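Local coordinates for protein alpha-2,3-sialyltransferase (Campylobacter jejuni, PDB 2P2V) that probably transfers sialic acid from CMP-sialic acid to acceptor sugars in an alpha-2,3 linkage, this chain being the sialyltransferase-family part of a longer membrane protein, at residues S106-H111 and K274-A279; Q112-F117 and G123-E128. All blocks are in the same frame, centred on the assembly; numbering follows the deposited sequence. Where two conformers were deposited one is given.

Interaction 1. Residues S106-H111 and K274-A279; sequences SNDFLH and KNQLKA. With EDO (1,2-ethanediol), chain G.
F109 and L277 lie side by side and point the same way, and this pair is the apolar half of the contact. It sets the start of helix 107-116 against the C-terminal helix 268-283, helix to helix. The ring meets the leucine through one atom each, CD1 of F109 and CD1 of L277, 4.1 Å apart. The methyl comes to the ring obliquely. CG of F109 is anti to the backbone N (chi1 178°), which sets the ring alongside L277. Y273 of helix 268-283 and P70 of a loop also touch it.

D108 and Q276 form the polar half, and they meet differently. Their side chains cross at about a right angle. The carboxylate and amide planes are nevertheless almost parallel, 5° apart. OD2 of D108 stays 3.9 Å from OE1 of Q276 and 4.0 Å from its NE2. OE1 of Q276 instead accepts from NE2 of Q112, one turn after D108 in helix 107-116. The bend of the Q276 chain at chi2 (-144°) helps to carry its amide there.

S106 is the N-cap of helix 107-116. Its OG accepts from N of F109 at 2.9 Å, a fairly straight bond that closes the first turn. The same OG has a weak hydrogen bond with D280 of the partner helix. A 1,2-ethanediol, probably from the crystallisation liquor, sits beside this end. Its O1 accepts from N of S106 at 2.8 Å, and its C1 lies 3.6 Å from CG of F109. N281 OD1 is hydrogen-bonded to the same molecule.

The direct contact is loose. It buries 120 Å², with one apolar touch and no hydrogen bond between the segments. Neither end of the Q276 amide bonds to D108, and the hold on that amide comes from Q112.

Interaction 2. Residues Q112-F117 and G123-E128; sequences QFYNFF and GYEVIE
Y114 and E125 approach from opposite directions, and the tyrosine hydroxyl meets a carboxylate oxygen. The pair joins helix 107-116 to the short helix 124-127. Strand 121-122 lies between them in the chain. It is an outermost strand, within this chain, of the central parallel sheet of a Rossmann-like fold (strand order 5-4-3-2-1-6-7). The contact is thus a helix-strand-helix connection at the sheet edge, and it lies at the surface.

OH of Y114 donates to OE1 of E125, and the two oxygens are 2.5 Å apart, a short distance. The carboxylate oxygen lies at the edge of the ring, near its plane. Seen from the acid, the hydroxyl comes from above the carboxylate plane, 41° out of it. Ring and carboxylate are turned 27° against each other. The second oxygen, OE2, is 3.9 Å from CE2 of Y114.

CG of E125 is anti to its carbonyl carbon (chi1 -72°), and the chain runs extended beyond it. This brings OE1 to the tyrosine hydroxyl.

The hydroxyl has a second partner, N of L122 in the strand, which donates to it. OE1 also has a long, weak ion pair with K121 NZ. This nearby positive charge would probably help keep the acid ionised.

Further out, CD2 of F113 packs on one face of the Y114 ring, 3.6 Å above its plane and offset toward the rim. F113 in turn packs against L122 and C96. On the other helix, CG of E125 lies on one face of the Y124 ring, and V126 and I127 pack on helix 150-161. The O of G123 accepts twice at the start of this turn, from N of V126 at 3.0 Å and from N of I127 at 3.1 Å.

After the first four strands and helix 73-85, the chain enters helix 107-116, which both interactions use. Its N-cap and first turn, 106-111, pair with 274-279 in interaction 1. Its end, 112-117, pairs with 123-128 in interaction 2. That second contact closes a short loop through strand 121-122. The first closes a long one, running past the later strands 165-169 and 224-227 to helix 268-283. The short loop lies wholly within the long one, and the two do not cross. They also touch directly: CD2 of L110 is 4.2 Å from CE2 of Y124. Helix 107-116 thus ties the C-terminal helix to the edge of the parallel sheet.

Interaction 1. Residues S106-H111 and K274-A279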
loop_
_atom_site.group_PDB
_atom_site.type_symbol
_atom_site.label_atom_id
_atom_site.label_comp_id
_atom_site.label_asym_id
_atom_site.label_seq_id
_atom_site.Cartn_x
_atom_site.Cartn_y
_atom_site.Cartn_z
ATOM N N SER A 106 -7.843 -7.511 14.128
ATOM C CA SER A 106 -7.388 -6.134 14.198
ATOM C C SER A 106 -6.535 -5.765 12.981
ATOM O O SER A 106 -5.924 -6.639 12.366
ATOM C CB SER A 106 -6.545 -5.924 15.455
ATOM O OG SER A 106 -5.227 -6.421 15.281
ATOM N N ASN A 107 -6.467 -4.480 12.654
ATOM C CA ASN A 107 -5.582 -4.010 11.566
ATOM C C ASN A 107 -4.168 -4.481 11.747
ATOM O O ASN A 107 -3.535 -4.963 10.798
ATOM C CB ASN A 107 -5.581 -2.477 11.487
ATOM C CG ASN A 107 -6.903 -1.912 11.055
ATOM O OD1 ASN A 107 -7.848 -2.633 10.671
ATOM N ND2 ASN A 107 -6.979 -0.585 11.074
ATOM N N ASP A 108 -3.650 -4.370 12.982
ATOM C CA ASP A 108 -2.277 -4.788 13.221
ATOM C C ASP A 108 -2.089 -6.284 13.062
ATOM O O ASP A 108 -1.076 -6.689 12.578
ATOM C CB ASP A 108 -1.778 -4.410 14.614
ATOM C CG ASP A 108 -1.321 -2.913 14.718
ATOM O OD1 ASP A 108 -1.049 -2.250 13.685
ATOM O OD2 ASP A 108 -1.216 -2.422 15.875
ATOM N N PHE A 109 -3.041 -7.087 13.525
ATOM C CA PHE A 109 -2.953 -8.547 13.366
ATOM C C PHE A 109 -2.801 -8.855 11.880
ATOM O O PHE A 109 -1.900 -9.616 11.493
ATOM C CB PHE A 109 -4.209 -9.248 13.867
ATOM C CG PHE A 109 -4.172 -10.751 13.670
ATOM C CD1 PHE A 109 -3.524 -11.581 14.583
ATOM C CD2 PHE A 109 -4.766 -11.338 12.553
ATOM C CE1 PHE A 109 -3.434 -12.990 14.365
ATOM C CE2 PHE A 109 -4.689 -12.733 12.314
ATOM C CZ PHE A 109 -4.046 -13.571 13.209
ATOM N N LEU A 110 -3.678 -8.288 11.067
ATOM C CA LEU A 110 -3.633 -8.665 9.605
ATOM C C LEU A 110 -2.397 -8.137 8.919
ATOM O O LEU A 110 -1.791 -8.832 8.079
ATOM C CB LEU A 110 -4.896 -8.216 8.867
ATOM C CG LEU A 110 -6.197 -8.932 9.303
ATOM C CD1 LEU A 110 -7.406 -8.343 8.607
ATOM C CD2 LEU A 110 -6.135 -10.458 9.051
ATOM N N HIS A 111 -2.017 -6.910 9.268
ATOM C CA HIS A 111 -0.844 -6.203 8.711
ATOM C C HIS A 111 0.467 -6.927 8.972
ATOM O O HIS A 111 1.356 -7.002 8.107
ATOM C CB HIS A 111 -0.754 -4.768 9.273
ATOM C CG HIS A 111 0.464 -4.009 8.833
ATOM N ND1 HIS A 111 1.551 -3.783 9.663
ATOM C CD2 HIS A 111 0.758 -3.402 7.659
ATOM C CE1 HIS A 111 2.460 -3.079 9.011
ATOM N NE2 HIS A 111 2.007 -2.845 7.790
ATOM N N LYS A 274 1.942 -10.190 22.133
ATOM C CA LYS A 274 0.843 -10.305 23.075
ATOM C C LYS A 274 0.428 -8.947 23.586
ATOM O O LYS A 274 -0.744 -8.731 23.944
ATOM C CB LYS A 274 1.265 -11.161 24.265
ATOM C CG LYS A 274 1.226 -12.620 24.029
ATOM C CD LYS A 274 1.717 -13.385 25.236
ATOM C CE LYS A 274 1.462 -14.868 25.060
ATOM N NZ LYS A 274 1.799 -15.600 26.312
ATOM N N ASN A 275 1.375 -8.028 23.702
ATOM C CA ASN A 275 1.101 -6.630 24.111
ATOM C C ASN A 275 0.156 -5.957 23.134
ATOM O O ASN A 275 -0.826 -5.309 23.507
ATOM C CB ASN A 275 2.401 -5.811 24.175
ATOM C CG ASN A 275 2.168 -4.338 24.544
ATOM O OD1 ASN A 275 1.864 -4.026 25.685
ATOM N ND2 ASN A 275 2.333 -3.430 23.575
ATOM N N GLN A 276 0.487 -6.120 21.846
ATOM C CA GLN A 276 -0.300 -5.542 20.777
ATOM C C GLN A 276 -1.659 -6.187 20.705
ATOM O O GLN A 276 -2.662 -5.479 20.624
ATOM C CB GLN A 276 0.423 -5.695 19.459
ATOM C CG GLN A 276 1.589 -4.788 19.353
ATOM C CD GLN A 276 1.754 -4.280 17.949
ATOM O OE1 GLN A 276 1.475 -5.003 16.991
ATOM N NE2 GLN A 276 2.223 -3.041 17.810
ATOM N N LEU A 277 -1.697 -7.516 20.772
ATOM C CA LEU A 277 -2.940 -8.293 20.696
ATOM C C LEU A 277 -3.888 -7.933 21.837
ATOM O O LEU A 277 -5.087 -7.738 21.617
ATOM C CB LEU A 277 -2.643 -9.799 20.700
ATOM C CG LEU A 277 -3.635 -10.755 20.030
ATOM C CD1 LEU A 277 -3.591 -10.626 18.532
ATOM C CD2 LEU A 277 -3.361 -12.188 20.419
ATOM N N LYS A 278 -3.341 -7.823 23.045
ATOM C CA LYS A 278 -4.078 -7.323 24.200
ATOM C C LYS A 278 -4.685 -5.967 23.926
ATOM O O LYS A 278 -5.887 -5.789 24.071
ATOM C CB LYS A 278 -3.158 -7.183 25.416
ATOM C CG LYS A 278 -3.225 -8.319 26.411
ATOM C CD LYS A 278 -2.535 -7.907 27.728
ATOM C CE LYS A 278 -1.835 -9.102 28.379
ATOM N NZ LYS A 278 -0.632 -9.567 27.599
ATOM N N ALA A 279 -3.850 -5.008 23.540
ATOM C CA ALA A 279 -4.297 -3.638 23.349
ATOM C C ALA A 279 -5.527 -3.550 22.438
ATOM O O ALA A 279 -6.492 -2.852 22.756
ATOM C CB ALA A 279 -3.160 -2.761 22.821
HETATM C C1 EDO G . -6.884 -10.607 16.098
HETATM O O1 EDO G . -7.327 -9.251 16.263
HETATM C C2 EDO G . -7.823 -11.447 16.936
HETATM O O2 EDO G . -7.196 -11.627 18.191
#

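Interaction 2. Residues Q112-F117 and G123-E128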
loop_
_atom_site.group_PDB
_atom_site.type_symbol
_atom_site.label_atom_id
_atom_site.label_comp_id
_atom_site.label_asym_id
_atom_site.label_seq_id
_atom_site.Cartn_x
_atom_site.Cartn_y
_atom_site.Cartn_z
ATOM N N GLN A 112 0.599 -7.471 10.183
ATOM C CA GLN A 112 1.840 -8.096 10.643
ATOM C C GLN A 112 1.788 -9.589 10.520
ATOM O O GLN A 112 2.754 -10.224 10.805
ATOM C CB GLN A 112 2.074 -7.791 12.134
ATOM C CG GLN A 112 2.196 -6.319 12.302
ATOM C CD GLN A 112 2.486 -5.931 13.736
ATOM O OE1 GLN A 112 3.137 -4.915 13.980
ATOM N NE2 GLN A 112 1.989 -6.728 14.694
ATOM N N PHE A 113 0.656 -10.147 10.079
ATOM C CA PHE A 113 0.539 -11.598 10.010
ATOM C C PHE A 113 1.700 -12.293 9.359
ATOM O O PHE A 113 2.296 -13.197 9.951
ATOM C CB PHE A 113 -0.792 -12.021 9.306
ATOM C CG PHE A 113 -1.002 -13.482 9.332
ATOM C CD1 PHE A 113 -1.548 -14.116 10.453
ATOM C CD2 PHE A 113 -0.604 -14.271 8.243
ATOM C CE1 PHE A 113 -1.738 -15.483 10.504
ATOM C CE2 PHE A 113 -0.756 -15.605 8.308
ATOM C CZ PHE A 113 -1.365 -16.245 9.405
ATOM N N TYR A 114 1.994 -11.974 8.084
ATOM C CA TYR A 114 3.057 -12.656 7.422
ATOM C C TYR A 114 4.423 -12.317 7.962
ATOM O O TYR A 114 5.368 -13.071 7.773
ATOM C CB TYR A 114 2.987 -12.340 5.920
ATOM C CG TYR A 114 1.795 -12.992 5.291
ATOM C CD1 TYR A 114 1.620 -14.366 5.379
ATOM C CD2 TYR A 114 0.836 -12.222 4.608
ATOM C CE1 TYR A 114 0.482 -14.985 4.772
ATOM C CE2 TYR A 114 -0.302 -12.824 4.024
ATOM C CZ TYR A 114 -0.461 -14.195 4.108
ATOM O OH TYR A 114 -1.557 -14.830 3.520
ATOM N N ASN A 115 4.534 -11.183 8.669
ATOM C CA ASN A 115 5.807 -10.833 9.293
ATOM C C ASN A 115 6.166 -11.878 10.355
ATOM O O ASN A 115 7.312 -12.254 10.466
ATOM C CB ASN A 115 5.730 -9.406 9.937
ATOM C CG ASN A 115 5.376 -8.322 8.924
ATOM O OD1 ASN A 115 4.229 -8.133 8.576
ATOM N ND2 ASN A 115 6.345 -7.631 8.464
ATOM N N PHE A 116 5.188 -12.242 11.188
ATOM C CA PHE A 116 5.338 -13.262 12.203
ATOM C C PHE A 116 5.269 -14.696 11.691
ATOM O O PHE A 116 5.955 -15.542 12.233
ATOM C CB PHE A 116 4.333 -13.081 13.302
ATOM C CG PHE A 116 4.656 -11.904 14.200
ATOM C CD1 PHE A 116 5.489 -12.104 15.309
ATOM C CD2 PHE A 116 4.172 -10.659 13.928
ATOM C CE1 PHE A 116 5.808 -11.018 16.226
ATOM C CE2 PHE A 116 4.497 -9.540 14.831
ATOM C CZ PHE A 116 5.335 -9.775 15.958
ATOM N N PHE A 117 4.433 -14.956 10.675
ATOM C CA PHE A 117 4.124 -16.324 10.299
ATOM C C PHE A 117 4.312 -16.435 8.779
ATOM O O PHE A 117 3.301 -16.574 8.124
ATOM C CB PHE A 117 2.687 -16.624 10.682
ATOM C CG PHE A 117 2.345 -16.242 12.178
ATOM C CD1 PHE A 117 2.984 -16.928 13.232
ATOM C CD2 PHE A 117 1.448 -15.286 12.435
ATOM C CE1 PHE A 117 2.700 -16.553 14.579
ATOM C CE2 PHE A 117 1.123 -14.893 13.767
ATOM C CZ PHE A 117 1.771 -15.575 14.800
ATOM N N GLY A 123 -6.663 -17.184 5.539
ATOM C CA GLY A 123 -7.823 -17.806 4.872
ATOM C C GLY A 123 -8.678 -16.844 4.081
ATOM O O GLY A 123 -9.252 -17.229 3.060
ATOM N N TYR A 124 -8.833 -15.589 4.526
ATOM C CA TYR A 124 -9.711 -14.711 3.776
ATOM C C TYR A 124 -9.230 -14.491 2.331
ATOM O O TYR A 124 -10.067 -14.202 1.470
ATOM C CB TYR A 124 -9.876 -13.330 4.426
ATOM C CG TYR A 124 -8.816 -12.329 4.175
ATOM C CD1 TYR A 124 -8.805 -11.577 2.999
ATOM C CD2 TYR A 124 -7.844 -12.015 5.176
ATOM C CE1 TYR A 124 -7.827 -10.594 2.784
ATOM C CE2 TYR A 124 -6.893 -11.063 4.953
ATOM C CZ TYR A 124 -6.896 -10.344 3.773
ATOM O OH TYR A 124 -5.950 -9.362 3.568
ATOM N N GLU A 125 -7.942 -14.593 2.094
ATOM C CA GLU A 125 -7.355 -14.333 0.772
ATOM C C GLU A 125 -7.841 -15.415 -0.205
ATOM O O GLU A 125 -7.768 -15.225 -1.460
ATOM C CB GLU A 125 -5.832 -14.321 0.845
ATOM C CG GLU A 125 -5.339 -13.041 1.558
ATOM C CD GLU A 125 -3.826 -12.913 1.700
ATOM O OE1 GLU A 125 -3.112 -13.901 1.728
ATOM O OE2 GLU A 125 -3.367 -11.759 1.798
ATOM N N VAL A 126 -8.303 -16.516 0.347
ATOM C CA VAL A 126 -8.762 -17.708 -0.472
ATOM C C VAL A 126 -10.261 -17.621 -0.578
ATOM O O VAL A 126 -10.801 -17.634 -1.662
ATOM C CB VAL A 126 -8.285 -19.069 0.131
ATOM C CG1 VAL A 126 -9.019 -20.308 -0.537
ATOM C CG2 VAL A 126 -6.795 -19.227 0.052
ATOM N N ILE A 127 -10.989 -17.440 0.542
ATOM C CA ILE A 127 -12.437 -17.432 0.408
ATOM C C ILE A 127 -13.002 -16.155 -0.240
ATOM O O ILE A 127 -14.153 -16.149 -0.646
ATOM C CB ILE A 127 -13.202 -17.712 1.744
ATOM C CG1 ILE A 127 -12.756 -16.693 2.779
ATOM C CG2 ILE A 127 -12.888 -19.131 2.201
ATOM C CD1 ILE A 127 -13.776 -16.545 3.899
ATOM N N GLU A 128 -12.211 -15.101 -0.366
ATOM C CA GLU A 128 -12.752 -13.878 -0.933
ATOM C C GLU A 128 -13.082 -14.109 -2.432
ATOM O O GLU A 128 -13.804 -13.331 -3.042
ATOM C CB GLU A 128 -11.814 -12.684 -0.780
ATOM C CG GLU A 128 -10.448 -12.823 -1.445
ATOM C CD GLU A 128 -9.506 -11.661 -1.175
ATOM O OE1 GLU A 128 -9.833 -10.737 -0.371
ATOM O OE2 GLU A 128 -8.386 -11.690 -1.733
#